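Long-range contact in uncharacterized SnoaL-like Protein (Agrobacterium tumefaciens str. C58, PDB 3DXO), which is of unknown function but, as a member of the SnoaL-like family of the NTF2 clan, is a putative isomerase: residues Leu13-Arg25 and Ile55-Leu69. Sequence-based numbering, arbitrary orientation. Where two conformers were deposited one is given.
Sequences LAAWNEEDNERRR and IEAARQKFPGYRFVL
Trp16, near the end of helix 3-17, packs on helix 47-61 and on Phe67 of strand 66-76, and Asn17 on the strand, in a mixed aromatic and polar contact, part of the helices-against-curved-sheet packing of the NTF2-like fold; strand 66-76 is an edge strand of the sheet within this chain. The indole of Trp16 is wedged between the two: Ile55 CG1 makes a CH-pi contact over one face, 3.7 Å from the centroid of the six-membered ring, and Ala58 CB abuts its edge. The edge of Trp16 in turn points at the face of Phe67, with planes 66° apart, a T-shaped pair. Asn17 clamps the strand through both ends of its amide. Its OD1 accepts from Phe67 N at 3.0 Å on an in-plane lone pair, while its ND2 donates almost straight to Phe67 O, also at 3.0 Å. The CB of Asn17 points away from the strand, and chi1 of -74° brings the amide back to it. On the helix side, Arg59 NH1 donates to an in-plane lone pair of Trp16 O (2.9 Å), and Glu18 O sits over the guanidinium face. From helix 21-31, Arg24 lays CD and NH1 against Ile55 CG2. The Asn17 amide thus satisfies Phe67 N-H and C=O much as a neighbouring strand would, which, with the Arg59 bond, probably sets how the helix end sits against sheet edge and helix 47-61.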
loop_
_atom_site.group_PDB
_atom_site.type_symbol
_atom_site.label_atom_id
_atom_site.label_comp_id
_atom_site.label_asym_id
_atom_site.label_seq_id
_atom_site.Cartn_x
_atom_site.Cartn_y
_atom_site.Cartn_z
ATOM N N LEU B 13 7.958 6.054 12.227
ATOM C CA LEU B 13 8.359 5.078 13.241
ATOM C C LEU B 13 8.778 5.728 14.568
ATOM O O LEU B 13 8.575 5.147 15.636
ATOM C CB LEU B 13 9.477 4.167 12.709
ATOM C CG LEU B 13 9.081 3.122 11.631
ATOM C CD1 LEU B 13 10.313 2.328 11.115
ATOM C CD2 LEU B 13 7.993 2.164 12.129
ATOM N N ALA B 14 9.350 6.928 14.498
ATOM C CA ALA B 14 9.769 7.677 15.697
ATOM C C ALA B 14 8.573 7.906 16.631
ATOM O O ALA B 14 8.702 7.804 17.867
ATOM C CB ALA B 14 10.376 8.986 15.318
ATOM N N ALA B 15 7.419 8.205 16.034
ATOM C CA ALA B 15 6.210 8.410 16.788
ATOM C C ALA B 15 5.808 7.100 17.436
ATOM O O ALA B 15 5.437 7.113 18.580
ATOM C CB ALA B 15 5.090 8.952 15.903
ATOM N N TRP B 16 5.875 5.976 16.725
ATOM C CA TRP B 16 5.479 4.692 17.326
ATOM C C TRP B 16 6.444 4.213 18.403
ATOM O O TRP B 16 6.071 3.462 19.275
ATOM C CB TRP B 16 5.329 3.586 16.274
ATOM C CG TRP B 16 4.047 3.653 15.534
ATOM C CD1 TRP B 16 3.798 4.361 14.406
ATOM C CD2 TRP B 16 2.815 2.998 15.879
ATOM N NE1 TRP B 16 2.495 4.176 14.007
ATOM C CE2 TRP B 16 1.868 3.348 14.893
ATOM C CE3 TRP B 16 2.440 2.107 16.890
ATOM C CZ2 TRP B 16 0.568 2.866 14.903
ATOM C CZ3 TRP B 16 1.149 1.627 16.905
ATOM C CH2 TRP B 16 0.221 2.012 15.928
ATOM N N ASN B 17 7.693 4.627 18.330
ATOM C CA ASN B 17 8.700 4.176 19.293
ATOM C C ASN B 17 8.919 5.109 20.451
ATOM O O ASN B 17 9.741 4.842 21.317
ATOM C CB ASN B 17 10.033 3.976 18.579
ATOM C CG ASN B 17 10.044 2.754 17.736
ATOM O OD1 ASN B 17 9.651 1.677 18.192
ATOM N ND2 ASN B 17 10.534 2.886 16.502
ATOM N N GLU B 18 8.227 6.241 20.432
ATOM C CA GLU B 18 8.338 7.216 21.494
ATOM C C GLU B 18 7.662 6.670 22.757
ATOM O O GLU B 18 6.460 6.320 22.795
ATOM C CB GLU B 18 7.766 8.560 21.069
ATOM C CG GLU B 18 7.686 9.567 22.196
ATOM C CD GLU B 18 9.007 9.790 22.911
ATOM O OE1 GLU B 18 10.035 9.866 22.255
ATOM O OE2 GLU B 18 9.025 9.898 24.139
ATOM N N GLU B 19 8.493 6.621 23.784
ATOM C CA GLU B 19 8.169 6.112 25.107
ATOM C C GLU B 19 7.185 7.012 25.890
ATOM O O GLU B 19 6.267 6.529 26.519
ATOM C CB GLU B 19 9.515 5.934 25.815
ATOM C CG GLU B 19 9.491 5.475 27.190
ATOM C CD GLU B 19 9.369 6.604 28.206
ATOM O OE1 GLU B 19 9.990 7.676 28.070
ATOM O OE2 GLU B 19 8.651 6.364 29.196
ATOM N N ASP B 20 7.374 8.324 25.823
ATOM C CA ASP B 20 6.548 9.279 26.570
ATOM C C ASP B 20 5.307 9.656 25.782
ATOM O O ASP B 20 5.401 10.028 24.612
ATOM C CB ASP B 20 7.336 10.519 26.840
ATOM C CG ASP B 20 6.683 11.395 27.830
ATOM O OD1 ASP B 20 6.600 11.007 29.004
ATOM O OD2 ASP B 20 6.311 12.507 27.465
ATOM N N ASN B 21 4.143 9.572 26.406
ATOM C CA ASN B 21 2.878 9.885 25.736
ATOM C C ASN B 21 2.818 11.374 25.309
ATOM O O ASN B 21 2.354 11.702 24.220
ATOM C CB ASN B 21 1.660 9.466 26.607
ATOM C CG ASN B 21 1.498 7.908 26.752
ATOM O OD1 ASN B 21 1.644 7.142 25.780
ATOM N ND2 ASN B 21 1.150 7.458 27.967
ATOM N N GLU B 22 3.291 12.274 26.159
ATOM C CA GLU B 22 3.292 13.688 25.816
ATOM C C GLU B 22 4.164 14.020 24.637
ATOM O O GLU B 22 3.739 14.724 23.749
ATOM C CB GLU B 22 3.822 14.478 26.962
ATOM C CG GLU B 22 2.811 14.777 27.966
ATOM C CD GLU B 22 2.568 16.254 28.007
ATOM O OE1 GLU B 22 3.549 17.015 27.698
ATOM O OE2 GLU B 22 1.420 16.652 28.378
ATOM N N ARG B 23 5.395 13.542 24.635
ATOM C CA ARG B 23 6.259 13.807 23.516
ATOM C C ARG B 23 5.644 13.300 22.231
ATOM O O ARG B 23 5.760 13.951 21.185
ATOM C CB ARG B 23 7.617 13.185 23.726
ATOM C CG ARG B 23 8.375 13.890 24.814
ATOM C CD ARG B 23 9.783 13.355 24.935
ATOM N NE ARG B 23 10.526 14.082 25.971
ATOM C CZ ARG B 23 11.833 13.966 26.215
ATOM N NH1 ARG B 23 12.610 13.216 25.434
ATOM N NH2 ARG B 23 12.382 14.684 27.175
ATOM N N ARG B 24 4.948 12.169 22.316
ATOM C CA ARG B 24 4.298 11.600 21.154
ATOM C C ARG B 24 3.175 12.479 20.622
ATOM O O ARG B 24 3.010 12.573 19.412
ATOM C CB ARG B 24 3.763 10.271 21.517
ATOM C CG ARG B 24 3.587 9.320 20.344
ATOM C CD ARG B 24 3.067 7.957 20.849
ATOM N NE ARG B 24 3.558 7.809 22.224
ATOM C CZ ARG B 24 3.399 6.769 22.988
ATOM N NH1 ARG B 24 2.804 5.763 22.506
ATOM N NH2 ARG B 24 3.875 6.727 24.208
ATOM N N ARG B 25 2.400 13.127 21.488
ATOM C CA ARG B 25 1.358 14.028 20.968
ATOM C C ARG B 25 2.001 15.108 20.139
ATOM O O ARG B 25 1.563 15.424 19.041
ATOM C CB ARG B 25 0.534 14.673 22.062
ATOM C CG ARG B 25 -0.270 13.699 22.802
ATOM C CD ARG B 25 -1.166 14.392 23.804
ATOM N NE ARG B 25 -1.566 13.382 24.767
ATOM C CZ ARG B 25 -1.120 13.266 26.017
ATOM N NH1 ARG B 25 -0.300 14.180 26.593
ATOM N NH2 ARG B 25 -1.565 12.235 26.739
ATOM N N ILE B 55 -1.996 4.890 19.146
ATOM C CA ILE B 55 -0.628 4.422 19.335
ATOM C C ILE B 55 -0.363 4.108 20.802
ATOM O O ILE B 55 0.245 3.120 21.136
ATOM C CB ILE B 55 0.411 5.451 18.836
ATOM C CG1 ILE B 55 0.286 5.640 17.313
ATOM C CG2 ILE B 55 1.848 4.980 19.209
ATOM C CD1 ILE B 55 1.009 6.842 16.744
ATOM N N GLU B 56 -0.836 4.958 21.689
ATOM C CA GLU B 56 -0.672 4.716 23.100
ATOM C C GLU B 56 -1.369 3.437 23.548
ATOM O O GLU B 56 -0.801 2.694 24.349
ATOM C CB GLU B 56 -1.224 5.859 23.904
ATOM C CG GLU B 56 -1.090 5.607 25.401
ATOM C CD GLU B 56 -1.450 6.820 26.218
ATOM O OE1 GLU B 56 -1.159 7.938 25.779
ATOM O OE2 GLU B 56 -2.018 6.684 27.293
ATOM N N ALA B 57 -2.598 3.197 23.077
ATOM C CA ALA B 57 -3.335 1.977 23.429
ATOM C C ALA B 57 -2.569 0.744 22.926
ATOM O O ALA B 57 -2.437 -0.240 23.645
ATOM C CB ALA B 57 -4.754 2.013 22.873
ATOM N N ALA B 58 -2.051 0.825 21.702
ATOM C CA ALA B 58 -1.281 -0.251 21.073
ATOM C C ALA B 58 -0.067 -0.632 21.919
ATOM O O ALA B 58 0.181 -1.802 22.224
ATOM C CB ALA B 58 -0.840 0.182 19.673
ATOM N N ARG B 59 0.671 0.386 22.320
ATOM C CA ARG B 59 1.859 0.186 23.125
ATOM C C ARG B 59 1.575 -0.335 24.496
ATOM O O ARG B 59 2.368 -1.113 25.008
ATOM C CB ARG B 59 2.669 1.463 23.208
ATOM C CG ARG B 59 3.361 1.777 21.865
ATOM C CD ARG B 59 3.973 3.121 21.886
ATOM N NE ARG B 59 4.845 3.273 23.048
ATOM C CZ ARG B 59 6.152 3.018 23.070
ATOM N NH1 ARG B 59 6.804 2.656 21.982
ATOM N NH2 ARG B 59 6.818 3.165 24.202
ATOM N N GLN B 60 0.456 0.059 25.094
ATOM C CA GLN B 60 0.090 -0.492 26.396
ATOM C C GLN B 60 -0.167 -1.988 26.297
ATOM O O GLN B 60 0.091 -2.710 27.251
ATOM C CB GLN B 60 -1.066 0.273 27.039
ATOM C CG GLN B 60 -0.585 1.685 27.404
ATOM C CD GLN B 60 -1.563 2.564 28.179
ATOM O OE1 GLN B 60 -2.619 2.131 28.634
ATOM N NE2 GLN B 60 -1.184 3.812 28.344
ATOM N N LYS B 61 -0.628 -2.466 25.145
ATOM C CA LYS B 61 -0.823 -3.904 24.954
ATOM C C LYS B 61 0.476 -4.647 24.592
ATOM O O LYS B 61 0.555 -5.857 24.755
ATOM C CB LYS B 61 -1.843 -4.161 23.874
ATOM C CG LYS B 61 -3.213 -3.614 24.216
ATOM C CD LYS B 61 -4.187 -3.879 23.056
ATOM C CE LYS B 61 -5.549 -3.284 23.298
ATOM N NZ LYS B 61 -6.489 -3.659 22.219
ATOM N N PHE B 62 1.483 -3.937 24.102
ATOM C CA PHE B 62 2.763 -4.550 23.744
ATOM C C PHE B 62 3.919 -3.798 24.368
ATOM O O PHE B 62 4.755 -3.295 23.657
ATOM C CB PHE B 62 2.934 -4.559 22.219
ATOM C CG PHE B 62 2.050 -5.570 21.509
ATOM C CD1 PHE B 62 0.715 -5.308 21.277
ATOM C CD2 PHE B 62 2.596 -6.792 21.036
ATOM C CE1 PHE B 62 -0.095 -6.265 20.574
ATOM C CE2 PHE B 62 1.814 -7.758 20.358
ATOM C CZ PHE B 62 0.468 -7.507 20.135
ATOM N N PRO B 63 3.994 -3.789 25.697
ATOM C CA PRO B 63 5.024 -3.023 26.396
ATOM C C PRO B 63 6.419 -3.589 26.145
ATOM O O PRO B 63 6.598 -4.793 26.136
ATOM C CB PRO B 63 4.606 -3.145 27.882
ATOM C CG PRO B 63 3.829 -4.381 27.961
ATOM C CD PRO B 63 3.143 -4.549 26.631
ATOM N N GLY B 64 7.390 -2.706 25.934
ATOM C CA GLY B 64 8.760 -3.096 25.638
ATOM C C GLY B 64 9.020 -3.409 24.165
ATOM O O GLY B 64 10.189 -3.488 23.754
ATOM N N TYR B 65 7.973 -3.580 23.349
ATOM C CA TYR B 65 8.171 -3.880 21.932
ATOM C C TYR B 65 8.667 -2.664 21.153
ATOM O O TYR B 65 8.517 -1.542 21.587
ATOM C CB TYR B 65 6.908 -4.466 21.302
ATOM C CG TYR B 65 6.652 -5.915 21.729
ATOM C CD1 TYR B 65 6.145 -6.204 22.980
ATOM C CD2 TYR B 65 6.962 -6.990 20.890
ATOM C CE1 TYR B 65 5.959 -7.504 23.394
ATOM C CE2 TYR B 65 6.755 -8.302 21.300
ATOM C CZ TYR B 65 6.254 -8.553 22.548
ATOM O OH TYR B 65 6.034 -9.843 22.980
ATOM N N ARG B 66 9.337 -2.899 20.033
ATOM C CA ARG B 66 9.836 -1.820 19.213
ATOM C C ARG B 66 9.514 -2.093 17.763
ATOM O O ARG B 66 9.268 -3.223 17.385
ATOM C CB ARG B 66 11.318 -1.749 19.358
ATOM C CG ARG B 66 11.803 -1.219 20.651
ATOM C CD ARG B 66 13.205 -1.722 20.899
ATOM N NE ARG B 66 14.004 -1.493 19.703
ATOM C CZ ARG B 66 15.067 -2.217 19.352
ATOM N NH1 ARG B 66 15.458 -3.273 20.111
ATOM N NH2 ARG B 66 15.721 -1.899 18.218
ATOM N N PHE B 67 9.541 -1.049 16.944
ATOM C CA PHE B 67 9.256 -1.160 15.501
ATOM C C PHE B 67 10.490 -0.691 14.729
ATOM O O PHE B 67 10.766 0.486 14.721
ATOM C CB PHE B 67 8.016 -0.310 15.165
ATOM C CG PHE B 67 6.855 -0.574 16.075
ATOM C CD1 PHE B 67 6.713 0.127 17.255
ATOM C CD2 PHE B 67 5.955 -1.567 15.788
ATOM C CE1 PHE B 67 5.659 -0.129 18.124
ATOM C CE2 PHE B 67 4.883 -1.836 16.645
ATOM C CZ PHE B 67 4.741 -1.120 17.815
ATOM N N VAL B 68 11.214 -1.603 14.089
ATOM C CA VAL B 68 12.459 -1.273 13.431
ATOM C C VAL B 68 12.305 -1.371 11.921
ATOM O O VAL B 68 11.744 -2.335 11.386
ATOM C CB VAL B 68 13.575 -2.227 13.901
ATOM C CG1 VAL B 68 14.865 -1.905 13.223
ATOM C CG2 VAL B 68 13.697 -2.169 15.405
ATOM N N LEU B 69 12.850 -0.377 11.236
ATOM C CA LEU B 69 12.740 -0.296 9.801
ATOM C C LEU B 69 13.436 -1.504 9.168
ATOM O O LEU B 69 14.444 -1.956 9.675
ATOM C CB LEU B 69 13.357 1.021 9.322
ATOM C CG LEU B 69 13.208 1.503 7.877
ATOM C CD1 LEU B 69 11.749 1.817 7.504
ATOM C CD2 LEU B 69 14.076 2.728 7.713
#